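Local coordinates for hypothetical multiheme protein (Ignicoccus hospitalis KIN4/I, PDB 4QO5) that is a membrane-associated octaheme cytochrome c of uncharacterised function that probably carries electrons along its chain of covalently bound hemes, at residues Lys503-Glu506 against His507-Leu511. Sequence-based numbering, arbitrary orientation.
Sequences KDIE and HMKTL
Bends at chi2 of E506 (-58°) and chi3 of K509 (64°) fold two side chains, lying side by side and pointing the same way, into an i to i+3 salt bridge on the alpha-helix 498-520, a worked example of how residues three and four apart share one side of a helix. The carboxylate of E506 takes K509 NZ on the syn side of OE2, at 3.2 Å and 19° out of its plane. Its other oxygen turns along the helix: OE1 accepts a bond from a water 2.8 Å away, and that water in turn accepts one from T510 OG1 at 2.9 Å, so one carboxylate reaches i+3 directly and i+4 through water. I505 CG2 lies alongside K509 CD, 4.0 Å away, against the aliphatic part of the lysine. A methionine in place of K509 would probably leave E506 OE2 without its charged mate and the carboxylate easier to turn.

Other faces of the helix serve the fold and the assembly. I505 and M508 rest on helix 413-447, D504 and H507 on helix 464-485, while K503 forms a salt bridge with E471 of a second subunit. H507 NE2 is hydrogen-bonded to Y464 OH of its own chain, and the ring stacks on Y464 of that second subunit. Beneath all this run the regular i to i+4 backbone bonds, among them M508 N to D504 O, 2.9 Å long and nearly straight.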
loop_
_atom_site.group_PDB
_atom_site.type_symbol
_atom_site.label_atom_id
_atom_site.label_comp_id
_atom_site.label_asym_id
_atom_site.label_seq_id
_atom_site.Cartn_x
_atom_site.Cartn_y
_atom_site.Cartn_z
ATOM N N LYS A 503 -8.333 6.758 -19.637
ATOM C CA LYS A 503 -7.138 6.291 -20.337
ATOM C C LYS A 503 -7.404 4.956 -21.051
ATOM O O LYS A 503 -7.009 4.754 -22.207
ATOM C CB LYS A 503 -5.973 6.133 -19.358
ATOM C CG LYS A 503 -4.685 5.657 -20.000
ATOM C CD LYS A 503 -3.589 5.526 -18.956
ATOM C CE LYS A 503 -2.427 4.709 -19.482
ATOM N NZ LYS A 503 -1.395 4.482 -18.429
ATOM N N ASP A 504 -8.088 4.054 -20.360
ATOM C CA ASP A 504 -8.399 2.746 -20.932
ATOM C C ASP A 504 -9.259 2.865 -22.196
ATOM O O ASP A 504 -8.983 2.214 -23.201
ATOM C CB ASP A 504 -9.101 1.880 -19.895
ATOM C CG ASP A 504 -9.046 0.408 -20.235
ATOM O OD1 ASP A 504 -8.165 0.002 -21.021
ATOM O OD2 ASP A 504 -9.885 -0.343 -19.704
ATOM N N ILE A 505 -10.288 3.711 -22.144
ATOM C CA ILE A 505 -11.113 3.988 -23.316
ATOM C C ILE A 505 -10.256 4.433 -24.491
ATOM O O ILE A 505 -10.373 3.911 -25.602
ATOM C CB ILE A 505 -12.186 5.057 -23.012
ATOM C CG1 ILE A 505 -13.232 4.483 -22.041
ATOM C CG2 ILE A 505 -12.855 5.526 -24.300
ATOM C CD1 ILE A 505 -14.200 5.526 -21.476
ATOM N N GLU A 506 -9.367 5.386 -24.239
ATOM C CA GLU A 506 -8.492 5.883 -25.288
ATOM C C GLU A 506 -7.455 4.849 -25.711
ATOM O O GLU A 506 -7.072 4.792 -26.871
ATOM C CB GLU A 506 -7.817 7.178 -24.848
ATOM C CG GLU A 506 -8.804 8.308 -24.652
ATOM C CD GLU A 506 -9.608 8.603 -25.908
ATOM O OE1 GLU A 506 -9.057 8.451 -27.024
ATOM O OE2 GLU A 506 -10.791 8.991 -25.782
ATOM N N HIS A 507 -7.013 4.027 -24.774
ATOM C CA HIS A 507 -6.073 2.959 -25.114
ATOM C C HIS A 507 -6.718 1.995 -26.110
ATOM O O HIS A 507 -6.128 1.675 -27.150
ATOM C CB HIS A 507 -5.527 2.301 -23.845
ATOM C CG HIS A 507 -4.458 1.277 -24.085
ATOM N ND1 HIS A 507 -3.528 1.407 -25.098
ATOM C CD2 HIS A 507 -4.012 0.269 -23.303
ATOM C CE1 HIS A 507 -2.655 0.418 -25.015
ATOM N NE2 HIS A 507 -2.911 -0.275 -23.929
ATOM N N MET A 508 -7.955 1.590 -25.836
ATOM C CA MET A 508 -8.687 0.763 -26.793
ATOM C C MET A 508 -8.866 1.444 -28.151
ATOM O O MET A 508 -8.686 0.813 -29.195
ATOM C CB MET A 508 -10.036 0.332 -26.216
ATOM C CG MET A 508 -9.912 -0.444 -24.911
ATOM S SD MET A 508 -11.530 -1.001 -24.343
ATOM C CE MET A 508 -11.951 -2.203 -25.608
ATOM N N LYS A 509 -9.194 2.735 -28.140
ATOM C CA LYS A 509 -9.371 3.470 -29.388
ATOM C C LYS A 509 -8.081 3.547 -30.205
ATOM O O LYS A 509 -8.104 3.431 -31.432
ATOM C CB LYS A 509 -9.937 4.868 -29.115
ATOM C CG LYS A 509 -11.411 4.838 -28.752
ATOM C CD LYS A 509 -11.877 6.136 -28.106
ATOM C CE LYS A 509 -11.768 7.307 -29.044
ATOM N NZ LYS A 509 -12.442 8.507 -28.455
ATOM N N THR A 510 -6.956 3.740 -29.525
ATOM C CA THR A 510 -5.666 3.790 -30.202
ATOM C C THR A 510 -5.319 2.454 -30.879
ATOM O O THR A 510 -4.888 2.428 -32.039
ATOM C CB THR A 510 -4.547 4.236 -29.237
ATOM O OG1 THR A 510 -4.731 5.625 -28.921
ATOM C CG2 THR A 510 -3.190 4.053 -29.876
ATOM N N LEU A 511 -5.538 1.349 -30.171
ATOM C CA LEU A 511 -5.315 0.025 -30.752
ATOM C C LEU A 511 -6.175 -0.208 -32.000
ATOM O O LEU A 511 -5.688 -0.707 -33.014
ATOM C CB LEU A 511 -5.556 -1.072 -29.714
ATOM C CG LEU A 511 -4.469 -1.177 -28.641
ATOM C CD1 LEU A 511 -4.867 -2.167 -27.562
ATOM C CD2 LEU A 511 -3.142 -1.569 -29.270
HETATM O O HOH W 1 -6.585 7.689 -28.076
#